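Local coordinates for Adenylate/guanylate cyclase/hydrolase, alpha/beta fold family (PDB 3MR7), which probably acts as an adenylate cyclase, this chain being the nucleotide cyclase catalytic domain of a longer protein that also has an alpha/beta-hydrolase region, at residues E4-I10 with N101-L107; L35-L40 with A80-E85; A74-Q78 with P129-C133. All coordinates share one frame. Numbering follows the deposited sequence.

Interaction 1: E4-I10 with N101-L107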
# COMPACT_ATOMS: atom_id res chain seq x y z
N GLU A 4 -29.06 -1.60 -10.52
CA GLU A 4 -29.25 -3.02 -10.20
C GLU A 4 -28.28 -3.64 -9.16
O GLU A 4 -27.26 -3.05 -8.77
CB GLU A 4 -29.21 -3.85 -11.49
CG GLU A 4 -28.13 -3.42 -12.46
CD GLU A 4 -28.01 -4.35 -13.64
OE1 GLU A 4 -28.14 -5.59 -13.45
OE2 GLU A 4 -27.78 -3.83 -14.76
N ARG A 5 -28.61 -4.85 -8.72
CA ARG A 5 -27.77 -5.57 -7.80
C ARG A 5 -27.37 -6.84 -8.48
O ARG A 5 -28.22 -7.59 -8.93
CB ARG A 5 -28.52 -5.91 -6.51
CG ARG A 5 -29.13 -4.71 -5.76
CD ARG A 5 -29.97 -5.18 -4.56
NE ARG A 5 -30.56 -4.08 -3.82
CZ ARG A 5 -29.89 -3.38 -2.90
NH1 ARG A 5 -28.63 -3.69 -2.65
NH2 ARG A 5 -30.47 -2.37 -2.26
N ARG A 6 -26.08 -7.11 -8.59
CA ARG A 6 -25.72 -8.48 -8.86
C ARG A 6 -24.48 -8.99 -8.10
O ARG A 6 -23.80 -8.26 -7.37
CB ARG A 6 -25.73 -8.79 -10.37
CG ARG A 6 -24.70 -8.09 -11.23
CD ARG A 6 -24.88 -8.57 -12.67
NE ARG A 6 -23.79 -8.19 -13.57
CZ ARG A 6 -22.71 -8.93 -13.81
NH1 ARG A 6 -22.55 -10.09 -13.19
NH2 ARG A 6 -21.77 -8.51 -14.65
N LEU A 7 -24.22 -10.28 -8.26
CA LEU A 7 -23.07 -10.95 -7.70
C LEU A 7 -21.90 -10.77 -8.70
O LEU A 7 -22.01 -11.11 -9.87
CB LEU A 7 -23.46 -12.41 -7.52
CG LEU A 7 -22.76 -13.43 -6.66
CD1 LEU A 7 -22.34 -12.85 -5.33
CD2 LEU A 7 -23.76 -14.54 -6.47
N CYS A 8 -20.78 -10.20 -8.26
CA CYS A 8 -19.74 -9.87 -9.24
C CYS A 8 -18.35 -10.17 -8.76
O CYS A 8 -18.08 -10.15 -7.57
CB CYS A 8 -19.80 -8.38 -9.63
SG CYS A 8 -20.31 -8.09 -11.33
N ALA A 9 -17.47 -10.42 -9.70
CA ALA A 9 -16.07 -10.58 -9.41
C ALA A 9 -15.40 -9.23 -9.65
O ALA A 9 -15.32 -8.76 -10.77
CB ALA A 9 -15.47 -11.63 -10.30
N ILE A 10 -14.94 -8.60 -8.58
CA ILE A 10 -14.24 -7.34 -8.69
C ILE A 10 -12.74 -7.57 -8.57
O ILE A 10 -12.28 -8.37 -7.76
CB ILE A 10 -14.69 -6.39 -7.58
CG1 ILE A 10 -16.16 -6.08 -7.73
CG2 ILE A 10 -13.92 -5.10 -7.63
CD1 ILE A 10 -17.01 -7.10 -7.16
N ASN A 101 -12.10 -9.79 -5.27
CA ASN A 101 -13.08 -10.20 -4.26
C ASN A 101 -14.40 -10.53 -4.93
O ASN A 101 -14.54 -10.38 -6.13
CB ASN A 101 -13.25 -9.10 -3.22
CG ASN A 101 -14.24 -9.47 -2.14
OD1 ASN A 101 -14.31 -10.62 -1.72
ND2 ASN A 101 -15.02 -8.50 -1.68
N ILE A 102 -15.37 -11.00 -4.16
CA ILE A 102 -16.71 -11.24 -4.68
C ILE A 102 -17.81 -10.75 -3.74
O ILE A 102 -17.63 -10.67 -2.52
CB ILE A 102 -16.87 -12.71 -5.05
CG1 ILE A 102 -16.29 -12.95 -6.43
CG2 ILE A 102 -18.32 -13.12 -5.05
CD1 ILE A 102 -15.96 -14.39 -6.67
N GLY A 103 -18.96 -10.36 -4.29
CA GLY A 103 -20.06 -9.93 -3.46
C GLY A 103 -21.27 -9.54 -4.26
O GLY A 103 -21.21 -9.47 -5.49
N ASP A 104 -22.40 -9.34 -3.57
CA ASP A 104 -23.52 -8.60 -4.13
C ASP A 104 -23.13 -7.12 -4.08
O ASP A 104 -22.92 -6.57 -3.01
CB ASP A 104 -24.79 -8.83 -3.30
CG ASP A 104 -25.37 -10.24 -3.46
OD1 ASP A 104 -24.98 -10.96 -4.40
OD2 ASP A 104 -26.23 -10.62 -2.64
N ILE A 105 -22.99 -6.48 -5.23
CA ILE A 105 -22.69 -5.06 -5.24
C ILE A 105 -23.68 -4.43 -6.17
O ILE A 105 -24.30 -5.12 -6.96
CB ILE A 105 -21.30 -4.78 -5.78
CG1 ILE A 105 -21.32 -4.80 -7.30
CG2 ILE A 105 -20.34 -5.84 -5.31
CD1 ILE A 105 -21.16 -6.17 -7.83
N VAL A 106 -23.84 -3.12 -6.08
CA VAL A 106 -24.76 -2.40 -6.96
C VAL A 106 -24.05 -1.77 -8.17
O VAL A 106 -22.99 -1.17 -8.02
CB VAL A 106 -25.45 -1.29 -6.19
CG1 VAL A 106 -26.28 -0.42 -7.15
CG2 VAL A 106 -26.30 -1.87 -5.09
N LEU A 107 -24.62 -1.91 -9.35
CA LEU A 107 -24.10 -1.19 -10.50
C LEU A 107 -25.06 -0.07 -10.83
O LEU A 107 -26.26 -0.23 -10.63
CB LEU A 107 -23.99 -2.10 -11.71
CG LEU A 107 -22.84 -3.07 -11.70
CD1 LEU A 107 -22.92 -3.95 -10.47
CD2 LEU A 107 -22.88 -3.91 -12.99
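Strands 4-10 and 101-107 run antiparallel towards one end of two adjacent inner strands of the sheet, 4-15 and 96-107, their axes 4.6 Å apart at closest and their directions 146° apart. Four hydrogen-bonded pairs hold them: Glu4 with Leu107, Arg6 with Ile105, Cys8 with Gly103, and Ile10 with Asn101. Arg6 N to Ile105 O is 3.1 Å and Ile105 N to Arg6 O 2.9 Å; the bond from Gly103 N to Cys8 O is weak, at 3.4 Å.

The side chains sort by face. Arg5, Leu7 and Ala9 share one with Ile102, Asp104 and Val106. Leu7 takes a t,p rotamer that swings CD1 across the strand to 4.0 Å from Ile102 CG2 and 3.4 Å from Asp104 OD1. Arg5, m at chi1 and then t at chi2 and chi3, leaves NH1 3.8 Å from Val106 CG2.

On the other face, Ile105 is p,m and places CG2 4.0 Å from Ile10 CD1; helix 115-126 covers this end, with Ala120 on Ile10 and Ala116 on Ile105. Arg6 is p at chi1, then t at chi2 and chi3, which carries its guanidinium past Leu107 to a salt bridge with Asp65. Asn101, t at chi1, keeps its amide busy: OD1 meets Ser135 OG and weakly accepts from Ile102 N at 2.7 Å, while ND2 donates to Ala116 O.

Backbone bonds thus hold the whole length; what changes is the side chains, apolar and amide under helix 115-126 at the Ile10 end, longer and more exposed toward Glu4, with Arg6 anchored on Asp65.

Interaction 2: L35-L40 with A80-E85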
# COMPACT_ATOMS: atom_id res chain seq x y z
N LEU A 35 2.67 1.70 -21.50
CA LEU A 35 2.78 0.61 -22.47
C LEU A 35 2.15 -0.69 -22.01
O LEU A 35 1.40 -1.30 -22.75
CB LEU A 35 4.23 0.30 -22.79
CG LEU A 35 4.26 -0.83 -23.80
CD1 LEU A 35 3.48 -0.38 -25.02
CD2 LEU A 35 5.66 -1.19 -24.15
N TYR A 36 2.50 -1.13 -20.81
CA TYR A 36 1.97 -2.39 -20.26
C TYR A 36 0.46 -2.34 -20.12
O TYR A 36 -0.24 -3.29 -20.50
CB TYR A 36 2.61 -2.73 -18.90
CG TYR A 36 4.07 -3.13 -18.95
CD1 TYR A 36 4.60 -3.83 -20.03
CD2 TYR A 36 4.91 -2.82 -17.91
CE1 TYR A 36 5.93 -4.22 -20.05
CE2 TYR A 36 6.24 -3.19 -17.92
CZ TYR A 36 6.74 -3.89 -18.98
OH TYR A 36 8.07 -4.25 -18.95
N ARG A 37 -0.05 -1.24 -19.59
CA ARG A 37 -1.49 -1.06 -19.53
C ARG A 37 -2.11 -1.32 -20.90
O ARG A 37 -3.17 -1.91 -20.99
CB ARG A 37 -1.84 0.36 -19.07
CG ARG A 37 -3.27 0.74 -19.36
CD ARG A 37 -4.24 0.13 -18.38
NE ARG A 37 -4.91 1.16 -17.61
CZ ARG A 37 -6.16 1.56 -17.82
NH1 ARG A 37 -6.89 0.97 -18.75
NH2 ARG A 37 -6.67 2.52 -17.08
N ARG A 38 -1.44 -0.89 -21.95
CA ARG A 38 -2.05 -0.95 -23.26
C ARG A 38 -1.85 -2.29 -23.92
O ARG A 38 -2.76 -2.80 -24.58
CB ARG A 38 -1.53 0.16 -24.16
CG ARG A 38 -2.38 1.37 -24.11
CD ARG A 38 -1.59 2.61 -24.51
NE ARG A 38 -1.66 3.54 -23.40
CZ ARG A 38 -2.56 4.50 -23.33
NH1 ARG A 38 -3.43 4.65 -24.32
NH2 ARG A 38 -2.59 5.31 -22.29
N GLU A 39 -0.67 -2.85 -23.73
CA GLU A 39 -0.28 -4.06 -24.42
C GLU A 39 -0.52 -5.34 -23.61
O GLU A 39 -0.59 -6.40 -24.18
CB GLU A 39 1.17 -3.98 -24.86
CG GLU A 39 2.09 -4.90 -24.11
CD GLU A 39 3.38 -5.18 -24.86
OE1 GLU A 39 4.42 -4.59 -24.48
OE2 GLU A 39 3.36 -5.99 -25.82
N LEU A 40 -0.68 -5.23 -22.30
CA LEU A 40 -0.68 -6.42 -21.46
C LEU A 40 -1.96 -6.50 -20.67
O LEU A 40 -2.74 -7.43 -20.83
CB LEU A 40 0.49 -6.36 -20.51
CG LEU A 40 1.21 -7.63 -20.11
CD1 LEU A 40 2.65 -7.26 -19.82
CD2 LEU A 40 0.55 -8.28 -18.89
N ALA A 80 3.23 -12.35 -16.87
CA ALA A 80 3.88 -11.74 -18.01
C ALA A 80 4.80 -10.63 -17.48
O ALA A 80 5.87 -10.36 -18.03
CB ALA A 80 2.86 -11.19 -18.97
N MSE A 81 4.37 -10.00 -16.40
CA MSE A 81 5.12 -8.89 -15.87
C MSE A 81 6.40 -9.40 -15.27
O MSE A 81 7.41 -8.69 -15.29
CB MSE A 81 4.33 -8.11 -14.83
CG MSE A 81 3.22 -7.29 -15.45
SE MSE A 81 3.95 -5.75 -16.43
CE MSE A 81 4.40 -4.63 -14.88
N GLN A 82 6.38 -10.63 -14.75
CA GLN A 82 7.61 -11.22 -14.25
C GLN A 82 8.61 -11.38 -15.39
O GLN A 82 9.79 -11.08 -15.23
CB GLN A 82 7.38 -12.56 -13.52
CG GLN A 82 8.64 -13.44 -13.45
CD GLN A 82 8.54 -14.55 -12.41
OE1 GLN A 82 7.45 -15.05 -12.13
NE2 GLN A 82 9.68 -14.94 -11.85
N GLN A 83 8.14 -11.84 -16.55
CA GLN A 83 9.01 -12.02 -17.70
C GLN A 83 9.45 -10.68 -18.25
O GLN A 83 10.63 -10.48 -18.52
CB GLN A 83 8.29 -12.78 -18.80
CG GLN A 83 7.87 -14.18 -18.43
CD GLN A 83 7.31 -14.93 -19.63
OE1 GLN A 83 7.20 -16.16 -19.61
NE2 GLN A 83 6.97 -14.19 -20.69
N ARG A 84 8.51 -9.76 -18.42
CA ARG A 84 8.79 -8.49 -19.09
C ARG A 84 9.82 -7.62 -18.36
O ARG A 84 10.51 -6.79 -18.98
CB ARG A 84 7.50 -7.70 -19.29
CG ARG A 84 6.41 -8.41 -20.08
CD ARG A 84 6.77 -8.52 -21.53
NE ARG A 84 7.15 -7.24 -22.13
CZ ARG A 84 6.35 -6.50 -22.91
NH1 ARG A 84 5.12 -6.93 -23.16
NH2 ARG A 84 6.78 -5.35 -23.44
N GLU A 85 9.94 -7.80 -17.06
CA GLU A 85 10.82 -6.96 -16.28
C GLU A 85 12.06 -7.69 -15.76
O GLU A 85 12.79 -7.16 -14.92
CB GLU A 85 10.04 -6.35 -15.10
CG GLU A 85 9.12 -5.21 -15.50
CD GLU A 85 9.87 -3.92 -15.81
OE1 GLU A 85 10.19 -3.17 -14.86
OE2 GLU A 85 10.15 -3.66 -17.01
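Tyr36 lays one face of its ring over the selenium of Met81 (a selenomethionine here): SE sits 3.7 Å from the ring centroid and 22° off the normal, a Met-aromatic contact. The same side chain ends in a hydrogen bond, Tyr36 OH to Glu85 OE2 at 2.9 Å, just past the end of helix 67-84. Glu85 has further partners, Arg32 through OE2 and Ile94 N through OE1.

The axes of the two helical segments stay 12.5 Å apart, so long side chains do the bridging. Arg84 is the knob, set among Leu35, Tyr36, Glu39 and Leu40; its NH2 makes a 2.7 Å salt bridge with Glu39 OE1. Beside it, Leu40 CD2 touches Ala80 CB at 3.7 Å and Leu40 CD1 lies 3.9 Å from Met81 SE. On another side of helix 27-47, Arg38 pairs with Glu23 of the second subunit.

An exposed Glu39–Arg84 ion pair and a buried Tyr36–Glu85 hydrogen bond, backed by Arg32, thus give direction to a contact otherwise made by selenium–ring and Leu40 packing.

Interaction 3: A74-Q78 with P129-C133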
# COMPACT_ATOMS: atom_id res chain seq x y z
N ALA A 74 -5.66 -11.95 -13.82
CA ALA A 74 -4.58 -11.46 -12.93
C ALA A 74 -3.33 -12.33 -13.01
O ALA A 74 -2.20 -11.84 -12.95
CB ALA A 74 -5.07 -11.37 -11.45
N LEU A 75 -3.52 -13.63 -13.10
CA LEU A 75 -2.39 -14.50 -13.19
C LEU A 75 -1.66 -14.25 -14.52
O LEU A 75 -0.45 -14.27 -14.57
CB LEU A 75 -2.85 -15.94 -13.05
CG LEU A 75 -3.08 -16.36 -11.60
CD1 LEU A 75 -3.77 -17.70 -11.57
CD2 LEU A 75 -1.75 -16.44 -10.86
N GLU A 76 -2.44 -14.00 -15.59
CA GLU A 76 -1.92 -13.75 -16.93
C GLU A 76 -1.05 -12.51 -16.93
O GLU A 76 0.09 -12.52 -17.43
CB GLU A 76 -3.06 -13.54 -17.92
CG GLU A 76 -2.62 -13.54 -19.38
CD GLU A 76 -3.74 -13.14 -20.37
OE1 GLU A 76 -4.95 -13.32 -20.06
OE2 GLU A 76 -3.41 -12.64 -21.48
N ILE A 77 -1.61 -11.45 -16.38
CA ILE A 77 -0.90 -10.21 -16.16
C ILE A 77 0.38 -10.33 -15.30
O ILE A 77 1.44 -9.92 -15.74
CB ILE A 77 -1.84 -9.19 -15.52
CG1 ILE A 77 -3.01 -8.93 -16.47
CG2 ILE A 77 -1.09 -7.89 -15.18
CD1 ILE A 77 -4.01 -7.93 -15.94
N GLN A 78 0.26 -10.87 -14.09
CA GLN A 78 1.38 -10.96 -13.17
C GLN A 78 2.50 -11.86 -13.67
O GLN A 78 3.67 -11.55 -13.50
CB GLN A 78 0.90 -11.41 -11.79
CG GLN A 78 -0.03 -10.44 -11.14
CD GLN A 78 0.63 -9.07 -10.95
OE1 GLN A 78 1.11 -8.46 -11.92
NE2 GLN A 78 0.67 -8.58 -9.70
N PRO A 129 3.86 -6.69 -3.90
CA PRO A 129 4.07 -6.25 -5.27
C PRO A 129 4.33 -7.45 -6.15
O PRO A 129 5.10 -8.33 -5.77
CB PRO A 129 5.31 -5.38 -5.17
CG PRO A 129 5.29 -4.87 -3.74
CD PRO A 129 4.80 -6.05 -2.96
N GLY A 130 3.67 -7.46 -7.31
CA GLY A 130 3.79 -8.55 -8.25
C GLY A 130 2.93 -9.75 -7.96
O GLY A 130 2.94 -10.68 -8.73
N ALA A 131 2.17 -9.71 -6.87
CA ALA A 131 1.40 -10.82 -6.41
C ALA A 131 -0.07 -10.55 -6.63
O ALA A 131 -0.42 -9.56 -7.22
CB ALA A 131 1.67 -11.05 -4.92
N ILE A 132 -0.92 -11.44 -6.14
CA ILE A 132 -2.35 -11.31 -6.24
C ILE A 132 -2.95 -11.73 -4.91
O ILE A 132 -2.68 -12.82 -4.44
CB ILE A 132 -2.92 -12.28 -7.26
CG1 ILE A 132 -2.24 -12.15 -8.60
CG2 ILE A 132 -4.40 -12.05 -7.40
CD1 ILE A 132 -2.82 -13.09 -9.63
N CYS A 133 -3.78 -10.89 -4.29
CA CYS A 133 -4.48 -11.26 -3.06
C CYS A 133 -5.96 -11.43 -3.35
O CYS A 133 -6.57 -10.58 -3.98
CB CYS A 133 -4.29 -10.22 -1.97
SG CYS A 133 -2.74 -10.37 -1.11
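This is a buried helix-on-sheet contact close to the centre of the domain, where helix 67-84 lies against the start of strand 132-135 and the loop leading into it. Ile132 is the main apolar bridge. Its CA-to-CB bond points toward the helix, and an m,t rotamer extends CD1 to 3.4 Å from Ala74 CB and 3.7 Å from Leu75 CD2. The small Ala74 lets the isoleucine come in close. One turn further on, Gln78 CG lies 3.8 Å from Ile132 CG1, so the aliphatic part of the glutamine extends the greasy patch.

The head of Gln78 does something different. With chi1 and chi2 both m, the chain folds so that NE2 donates to Ala131 O at 2.9 Å, with an N-H...O angle of 161°; it also bonds to Tyr96 O on strand 96-107. Ala131 itself points its CB away and takes part through its carbonyl. Gly130, at phi 83° and psi -1°, is in the left-handed region and turns the chain into the strand beside Gln78, with no side chain in the way.

Trp170 of strand 161-170 packs on Leu75, Gln78 and Ile132, while Ile98 and Ile100 meet Ala74 from strand 96-107. Within this oily setting, a single glutamine amide ties the helix to backbone oxygens near the start of two neighbouring parallel strands, so the otherwise apolar interface gains a specific, directional anchor.

Interaction 3 is the core contact, all its touching residues buried and its centre about 7 Å from the centre of the chain; interactions 1 and 2 lie on opposite sides of that centre, each part buried and part exposed. Helix 67-84 serves both interactions 2 and 3, whose centres are 11 Å apart and which touch where Leu40 CD2 packs on Ile77 CA at 3.7 Å. Interactions 1 and 3 do not touch but reach one sheet, through the neighbouring strands 96-107 and 132-135. Chemistry follows place: strand pairing through main-chain bonds in 4-10 with 101-107, side-chain charge and aromatic contact between helices in 35-40 with 80-85, and apolar packing plus one amide in 74-78 with 129-133.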